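Local coordinates for protein PT26-6P (Thermococcus sp., PDB 2WB7) that is of unknown function but is encoded by a mobile extrachromosomal element of Thermococcus and combines immunoglobulin-like domains with a helical domain, at residues A[39-44]-A[54-59]; A[164-169]-A[211-216]. All blocks are in the same frame, centred on the assembly; numbering follows the deposited sequence.

Contact 1: A[39-44]-A[54-59]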
ATOM      1  N   PHE A  39      -6.416  20.397  -0.686  1.00 52.87           N
ATOM      2  CA  PHE A  39      -7.105  20.757   0.536  1.00 51.77           C
ATOM      3  C   PHE A  39      -8.593  21.007   0.323  1.00 51.55           C
ATOM      4  O   PHE A  39      -9.015  21.534  -0.696  1.00 51.35           O
ATOM      5  CB  PHE A  39      -6.444  21.964   1.180  1.00 51.40           C
ATOM      6  CG  PHE A  39      -5.289  21.613   2.060  1.00 50.31           C
ATOM      7  CD1 PHE A  39      -5.499  20.972   3.269  1.00 49.09           C
ATOM      8  CD2 PHE A  39      -3.989  21.928   1.683  1.00 49.11           C
ATOM      9  CE1 PHE A  39      -4.436  20.645   4.085  1.00 47.98           C
ATOM     10  CE2 PHE A  39      -2.924  21.605   2.492  1.00 47.88           C
ATOM     11  CZ  PHE A  39      -3.146  20.962   3.697  1.00 47.90           C
ATOM     12  N   VAL A  40      -9.382  20.612   1.304  1.00 51.35           N
ATOM     13  CA  VAL A  40     -10.810  20.794   1.259  1.00 51.68           C
ATOM     14  C   VAL A  40     -11.253  21.290   2.627  1.00 51.97           C
ATOM     15  O   VAL A  40     -10.668  20.916   3.640  1.00 51.80           O
ATOM     16  CB  VAL A  40     -11.508  19.463   0.925  1.00 51.60           C
ATOM     17  CG1 VAL A  40     -13.002  19.535   1.229  1.00 51.65           C
ATOM     18  CG2 VAL A  40     -11.277  19.128  -0.529  1.00 51.29           C
ATOM     19  N   GLU A  41     -12.262  22.149   2.670  1.00 52.47           N
ATOM     20  CA  GLU A  41     -12.770  22.556   3.963  1.00 53.37           C
ATOM     21  C   GLU A  41     -13.385  21.336   4.631  1.00 53.34           C
ATOM     22  O   GLU A  41     -14.106  20.566   3.996  1.00 52.98           O
ATOM     23  CB  GLU A  41     -13.789  23.680   3.829  1.00 53.61           C
ATOM     24  CG  GLU A  41     -13.714  24.689   4.967  1.00 56.06           C
ATOM     25  CD  GLU A  41     -14.987  25.511   5.096  1.00 58.87           C
ATOM     26  OE1 GLU A  41     -14.954  26.606   5.714  1.00 59.41           O
ATOM     27  OE2 GLU A  41     -16.023  25.051   4.566  1.00 59.73           O
ATOM     28  N   TYR A  42     -13.059  21.144   5.902  1.00 53.77           N
ATOM     29  CA  TYR A  42     -13.634  20.061   6.676  1.00 54.35           C
ATOM     30  C   TYR A  42     -14.799  20.616   7.465  1.00 55.06           C
ATOM     31  O   TYR A  42     -15.686  19.876   7.871  1.00 55.16           O
ATOM     32  CB  TYR A  42     -12.602  19.458   7.629  1.00 54.12           C
ATOM     33  CG  TYR A  42     -11.696  18.417   7.001  1.00 53.26           C
ATOM     34  CD1 TYR A  42     -11.473  18.385   5.623  1.00 52.48           C
ATOM     35  CD2 TYR A  42     -11.043  17.481   7.787  1.00 52.23           C
ATOM     36  CE1 TYR A  42     -10.626  17.431   5.049  1.00 51.30           C
ATOM     37  CE2 TYR A  42     -10.198  16.531   7.224  1.00 51.54           C
ATOM     38  CZ  TYR A  42     -10.002  16.506   5.864  1.00 51.06           C
ATOM     39  OH  TYR A  42      -9.162  15.562   5.344  1.00 50.54           O
ATOM     40  N   GLY A  43     -14.780  21.926   7.688  1.00 56.07           N
ATOM     41  CA  GLY A  43     -15.897  22.616   8.325  1.00 57.32           C
ATOM     42  C   GLY A  43     -15.518  23.973   8.878  1.00 58.08           C
ATOM     43  O   GLY A  43     -14.364  24.387   8.781  1.00 58.25           O
ATOM     44  N   ASN A  44     -16.488  24.664   9.470  1.00 58.90           N
ATOM     45  CA  ASN A  44     -16.266  26.022   9.977  1.00 59.79           C
ATOM     46  C   ASN A  44     -17.060  26.367  11.237  1.00 60.99           C
ATOM     47  O   ASN A  44     -17.966  25.633  11.634  1.00 60.81           O
ATOM     48  CB  ASN A  44     -16.561  27.056   8.883  1.00 59.36           C
ATOM     49  CG  ASN A  44     -17.882  26.823   8.211  1.00 57.77           C
ATOM     50  OD1 ASN A  44     -18.924  26.804   8.856  1.00 56.25           O
ATOM     51  ND2 ASN A  44     -17.848  26.638   6.904  1.00 56.55           N
ATOM     52  N   HIS A  54     -12.319  28.564   9.974  1.00 54.05           N
ATOM     53  CA  HIS A  54     -12.360  27.532   8.939  1.00 52.69           C
ATOM     54  C   HIS A  54     -11.274  26.480   9.146  1.00 51.56           C
ATOM     55  O   HIS A  54     -10.121  26.804   9.469  1.00 50.84           O
ATOM     56  CB  HIS A  54     -12.229  28.156   7.556  1.00 52.95           C
ATOM     57  CG  HIS A  54     -13.355  29.080   7.212  1.00 54.34           C
ATOM     58  ND1 HIS A  54     -14.493  28.655   6.561  1.00 55.06           N
ATOM     59  CD2 HIS A  54     -13.527  30.404   7.451  1.00 55.29           C
ATOM     60  CE1 HIS A  54     -15.316  29.677   6.407  1.00 55.56           C
ATOM     61  NE2 HIS A  54     -14.754  30.750   6.937  1.00 55.39           N
ATOM     62  N   ILE A  55     -11.666  25.219   8.969  1.00 50.52           N
ATOM     63  CA  ILE A  55     -10.760  24.075   9.079  1.00 49.50           C
ATOM     64  C   ILE A  55     -10.597  23.374   7.733  1.00 49.11           C
ATOM     65  O   ILE A  55     -11.587  23.080   7.043  1.00 48.87           O
ATOM     66  CB  ILE A  55     -11.270  23.046  10.108  1.00 49.45           C
ATOM     67  CG1 ILE A  55     -11.542  23.727  11.447  1.00 49.09           C
ATOM     68  CG2 ILE A  55     -10.272  21.915  10.278  1.00 48.20           C
ATOM     69  CD1 ILE A  55     -12.242  22.838  12.433  1.00 49.32           C
ATOM     70  N   TYR A  56      -9.347  23.106   7.368  1.00 48.56           N
ATOM     71  CA  TYR A  56      -9.045  22.424   6.113  1.00 48.11           C
ATOM     72  C   TYR A  56      -8.112  21.226   6.290  1.00 47.96           C
ATOM     73  O   TYR A  56      -7.156  21.271   7.075  1.00 47.74           O
ATOM     74  CB  TYR A  56      -8.388  23.391   5.136  1.00 48.02           C
ATOM     75  CG  TYR A  56      -9.153  24.657   4.907  1.00 47.44           C
ATOM     76  CD1 TYR A  56     -10.088  24.747   3.887  1.00 46.18           C
ATOM     77  CD2 TYR A  56      -8.926  25.775   5.698  1.00 47.10           C
ATOM     78  CE1 TYR A  56     -10.790  25.902   3.672  1.00 46.80           C
ATOM     79  CE2 TYR A  56      -9.612  26.942   5.485  1.00 47.59           C
ATOM     80  CZ  TYR A  56     -10.547  27.003   4.468  1.00 48.33           C
ATOM     81  OH  TYR A  56     -11.247  28.172   4.252  1.00 50.11           O
ATOM     82  N   GLY A  57      -8.382  20.166   5.534  1.00 47.63           N
ATOM     83  CA  GLY A  57      -7.488  19.017   5.477  1.00 47.41           C
ATOM     84  C   GLY A  57      -7.511  18.394   4.096  1.00 47.15           C
ATOM     85  O   GLY A  57      -8.236  18.858   3.224  1.00 46.91           O
ATOM     86  N   PRO A  58      -6.721  17.330   3.894  1.00 47.17           N
ATOM     87  CA  PRO A  58      -6.636  16.677   2.587  1.00 47.07           C
ATOM     88  C   PRO A  58      -8.002  16.198   2.123  1.00 46.99           C
ATOM     89  O   PRO A  58      -8.892  15.994   2.944  1.00 47.13           O
ATOM     90  CB  PRO A  58      -5.722  15.477   2.846  1.00 46.83           C
ATOM     91  CG  PRO A  58      -4.963  15.828   4.083  1.00 47.24           C
ATOM     92  CD  PRO A  58      -5.896  16.655   4.912  1.00 47.05           C
ATOM     93  N   GLY A  59      -8.167  16.046   0.814  1.00 46.99           N
ATOM     94  CA  GLY A  59      -9.378  15.466   0.261  1.00 47.21           C
ATOM     95  C   GLY A  59      -9.328  13.955   0.382  1.00 47.57           C
ATOM     96  O   GLY A  59     -10.353  13.298   0.560  1.00 47.76           O
TER
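Tyr42 lies across the neighbouring strand of this antiparallel hairpin. Its CG stands anti to the carbonyl carbon (chi1 -84°), which lays the ring over the Gly57 backbone. Gly57 CA sits over one face in a CH-pi contact, 3.8 Å from the ring centroid, and a side chain at Gly57 would run into the ring. The phenol reaches along the strand to Pro58, where Tyr42 OH donates to Pro58 O at 2.5 Å, in the carbonyl plane and on a lone pair.

The reach starts from a classic beta bulge, in which Tyr42 and Gly43 both face Ile55. Tyr42 N gives a good bond to Ile55 O (2.7 Å), whereas Gly43 N adds only a weak one; Ile55 N returns a bond to Gly43 O at 2.8 Å. Ile55 also brings CG2 to 4.3 Å from Tyr42 CB, on the side where Val167 and Thr214 pack.

Opposite the Tyr42 ring across Gly57, Phe39 brings its ring obliquely against the partner strand, so that its CD1 comes 3.4 Å from Gly57 C and CE1 rests by Pro58 CD. Between the two rings Val40 and Gly57 exchange straight backbone bonds, Val40 N to Gly57 O at 2.8 Å. Aromatic carbon flanks Gly57 on two sides and probably shields the ladder there, while the hydroxyl of Tyr42 satisfies the Pro58 carbonyl.

Contact 2: A[164-169]-A[211-216]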
ATOM      1  N   GLU A 164     -13.788  13.424  14.587  1.00 53.11           N
ATOM      2  CA  GLU A 164     -13.976  14.793  14.131  1.00 52.81           C
ATOM      3  C   GLU A 164     -12.896  15.685  14.715  1.00 52.44           C
ATOM      4  O   GLU A 164     -12.314  15.371  15.750  1.00 52.42           O
ATOM      5  CB  GLU A 164     -15.354  15.328  14.541  1.00 52.98           C
ATOM      6  CG  GLU A 164     -16.544  14.569  13.961  1.00 53.32           C
ATOM      7  CD  GLU A 164     -16.793  14.891  12.504  1.00 54.87           C
ATOM      8  OE1 GLU A 164     -16.230  15.894  12.025  1.00 56.16           O
ATOM      9  OE2 GLU A 164     -17.548  14.149  11.837  1.00 56.19           O
ATOM     10  N   ILE A 165     -12.627  16.795  14.044  1.00 52.11           N
ATOM     11  CA  ILE A 165     -11.728  17.803  14.577  1.00 51.96           C
ATOM     12  C   ILE A 165     -12.506  18.986  15.155  1.00 52.17           C
ATOM     13  O   ILE A 165     -13.491  19.451  14.581  1.00 52.02           O
ATOM     14  CB  ILE A 165     -10.755  18.322  13.506  1.00 51.77           C
ATOM     15  CG1 ILE A 165      -9.990  17.159  12.884  1.00 51.72           C
ATOM     16  CG2 ILE A 165      -9.779  19.324  14.109  1.00 51.28           C
ATOM     17  CD1 ILE A 165      -9.062  17.588  11.773  1.00 52.04           C
ATOM     18  N   ARG A 166     -12.072  19.476  16.303  1.00 52.46           N
ATOM     19  CA  ARG A 166     -12.658  20.703  16.800  1.00 52.94           C
ATOM     20  C   ARG A 166     -11.614  21.721  17.270  1.00 52.93           C
ATOM     21  O   ARG A 166     -10.515  21.367  17.733  1.00 52.58           O
ATOM     22  CB  ARG A 166     -13.746  20.427  17.850  1.00 53.37           C
ATOM     23  CG  ARG A 166     -13.265  20.141  19.266  1.00 54.50           C
ATOM     24  CD  ARG A 166     -14.430  20.348  20.262  1.00 57.06           C
ATOM     25  NE  ARG A 166     -15.652  19.598  19.923  1.00 57.56           N
ATOM     26  CZ  ARG A 166     -16.288  18.770  20.759  1.00 56.65           C
ATOM     27  NH1 ARG A 166     -15.826  18.574  21.989  1.00 55.93           N
ATOM     28  NH2 ARG A 166     -17.389  18.138  20.372  1.00 55.27           N
ATOM     29  N   VAL A 167     -11.970  22.994  17.105  1.00 52.95           N
ATOM     30  CA  VAL A 167     -11.080  24.107  17.392  1.00 53.12           C
ATOM     31  C   VAL A 167     -11.711  25.062  18.401  1.00 53.26           C
ATOM     32  O   VAL A 167     -12.921  25.313  18.376  1.00 53.34           O
ATOM     33  CB  VAL A 167     -10.758  24.893  16.112  1.00 53.25           C
ATOM     34  CG1 VAL A 167      -9.673  25.936  16.379  1.00 53.67           C
ATOM     35  CG2 VAL A 167     -10.336  23.940  14.997  1.00 53.34           C
ATOM     36  N   ILE A 168     -10.890  25.598  19.293  1.00 53.33           N
ATOM     37  CA  ILE A 168     -11.383  26.536  20.284  1.00 53.48           C
ATOM     38  C   ILE A 168     -10.513  27.777  20.306  1.00 53.41           C
ATOM     39  O   ILE A 168      -9.308  27.699  20.539  1.00 53.27           O
ATOM     40  CB  ILE A 168     -11.457  25.897  21.673  1.00 53.60           C
ATOM     41  CG1 ILE A 168     -12.448  24.731  21.636  1.00 54.08           C
ATOM     42  CG2 ILE A 168     -11.861  26.932  22.719  1.00 53.79           C
ATOM     43  CD1 ILE A 168     -12.747  24.102  22.999  1.00 55.95           C
ATOM     44  N   VAL A 169     -11.136  28.919  20.029  1.00 53.46           N
ATOM     45  CA  VAL A 169     -10.430  30.188  20.032  1.00 53.45           C
ATOM     46  C   VAL A 169     -10.880  31.029  21.220  1.00 54.07           C
ATOM     47  O   VAL A 169     -12.082  31.173  21.487  1.00 53.89           O
ATOM     48  CB  VAL A 169     -10.640  30.983  18.718  1.00 53.33           C
ATOM     49  CG1 VAL A 169      -9.643  32.152  18.627  1.00 51.86           C
ATOM     50  CG2 VAL A 169     -10.533  30.056  17.512  1.00 52.74           C
ATOM     51  N   LYS A 211     -15.818  28.397  19.073  1.00 61.86           N
ATOM     52  CA  LYS A 211     -15.559  26.987  18.898  1.00 61.93           C
ATOM     53  C   LYS A 211     -16.161  26.517  17.585  1.00 61.44           C
ATOM     54  O   LYS A 211     -17.312  26.826  17.264  1.00 61.32           O
ATOM     55  CB  LYS A 211     -16.123  26.197  20.080  1.00 62.22           C
ATOM     56  CG  LYS A 211     -16.740  24.857  19.705  1.00 64.10           C
ATOM     57  CD  LYS A 211     -17.660  24.360  20.826  1.00 67.31           C
ATOM     58  CE  LYS A 211     -18.444  23.116  20.411  1.00 68.71           C
ATOM     59  NZ  LYS A 211     -17.539  21.947  20.195  1.00 69.91           N
ATOM     60  N   ALA A 212     -15.352  25.794  16.818  1.00 60.88           N
ATOM     61  CA  ALA A 212     -15.774  25.230  15.548  1.00 60.23           C
ATOM     62  C   ALA A 212     -15.493  23.735  15.556  1.00 59.84           C
ATOM     63  O   ALA A 212     -14.667  23.245  16.324  1.00 59.46           O
ATOM     64  CB  ALA A 212     -15.056  25.920  14.384  1.00 59.97           C
ATOM     65  N   GLU A 213     -16.201  23.013  14.704  1.00 59.83           N
ATOM     66  CA  GLU A 213     -16.057  21.574  14.615  1.00 59.95           C
ATOM     67  C   GLU A 213     -16.343  21.114  13.190  1.00 59.37           C
ATOM     68  O   GLU A 213     -17.068  21.776  12.453  1.00 59.44           O
ATOM     69  CB  GLU A 213     -17.019  20.912  15.585  1.00 60.35           C
ATOM     70  CG  GLU A 213     -17.007  19.409  15.577  1.00 63.17           C
ATOM     71  CD  GLU A 213     -17.902  18.869  16.652  1.00 66.54           C
ATOM     72  OE1 GLU A 213     -18.758  18.009  16.337  1.00 66.80           O
ATOM     73  OE2 GLU A 213     -17.755  19.339  17.808  1.00 68.44           O
ATOM     74  N   THR A 214     -15.775  19.981  12.800  1.00 58.70           N
ATOM     75  CA  THR A 214     -15.985  19.476  11.452  1.00 58.14           C
ATOM     76  C   THR A 214     -17.187  18.548  11.411  1.00 57.86           C
ATOM     77  O   THR A 214     -17.750  18.207  12.452  1.00 57.72           O
ATOM     78  CB  THR A 214     -14.733  18.756  10.912  1.00 58.16           C
ATOM     79  OG1 THR A 214     -14.361  17.699  11.804  1.00 57.64           O
ATOM     80  CG2 THR A 214     -13.571  19.736  10.803  1.00 58.29           C
ATOM     81  N   THR A 215     -17.578  18.141  10.211  1.00 57.50           N
ATOM     82  CA  THR A 215     -18.703  17.228  10.070  1.00 57.43           C
ATOM     83  C   THR A 215     -18.356  16.095   9.116  1.00 57.21           C
ATOM     84  O   THR A 215     -18.095  16.331   7.942  1.00 56.90           O
ATOM     85  CB  THR A 215     -19.954  17.968   9.542  1.00 57.65           C
ATOM     86  OG1 THR A 215     -19.980  19.306  10.065  1.00 57.60           O
ATOM     87  CG2 THR A 215     -21.225  17.228   9.955  1.00 57.24           C
ATOM     88  N   THR A 216     -18.345  14.865   9.615  1.00 56.95           N
ATOM     89  CA  THR A 216     -17.968  13.739   8.767  1.00 56.98           C
ATOM     90  C   THR A 216     -16.541  13.928   8.229  1.00 56.70           C
ATOM     91  O   THR A 216     -16.234  13.591   7.083  1.00 56.57           O
ATOM     92  CB  THR A 216     -18.980  13.568   7.604  1.00 57.03           C
ATOM     93  OG1 THR A 216     -20.304  13.722   8.125  1.00 57.72           O
ATOM     94  CG2 THR A 216     -18.852  12.200   6.943  1.00 56.32           C
TER
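The guanidinium of Arg166 carries Lys211 NZ over one face and Glu213 OE2 at its edge, within 5° of its plane. NE and NH2 grip that single oxygen side-on, Arg166 NH2 at 2.9 Å from Glu213 OE2, meeting it from above the carboxylate plane. The two side chains run alongside each other: Glu213 is extended with CG anti to the backbone N, while Arg166 bends at chi3 (53°) to bring NE round. Lys211 NZ completes the network with a longer salt bridge to Glu213 OE2 (3.5 Å). Arg166 NE and Lys211 NZ, like charges, are 3.0 Å apart; the oxygen they share would probably offset part of their repulsion. An alanine at Arg166 would remove both guanidinium bonds and would probably leave Glu213 held less firmly, its longer link to Lys211 remaining.

The other flat group, the Glu164 carboxylate, reaches past the last bridge of the ladder on a chain bent at chi2 (-76°). Its OE2 takes Thr216 N on the syn lone pair at 2.5 Å in a bent bond, and Thr214 OG1 donates to Glu164 OE1, though that oxygen is less surely placed. The same OG1 accepts from Ile165 N (3.0 Å), and Thr214 N bonds to Ile165 O, so Thr214 continues the pairing with its hydroxyl as well as its backbone.

Val167 and Ala212 exchange backbone bonds on the antiparallel ladder, their side chains turned to the apolar face that meets Ile53 and Ile55. The chemistry divides accordingly: charges pair on the Arg166 face, and Glu164 probably ties down the departing chain.

From the N terminus, the chain runs up strand 39-44, turns through seven residues and returns along 52-62, so contact 1 closes a local hairpin. Contact 2 opens only afterwards: strand 163-178 leads out to the region of the Cys188-Cys199 disulfide, and 198-213 comes back beside it. The two closures follow in series, neither nesting nor crossing. They belong to different sheets, contact 1 to the mixed one and contact 2 to the antiparallel one, packed against each other here, the centres of the two contacts about 10 Å apart. Ile55 CD1 meets Val167 CG2 at 3.4 Å across the interface. Beyond 216, the chain crosses over: His220 stacks on Tyr42, and strand 221-222 joins 52-62 in parallel.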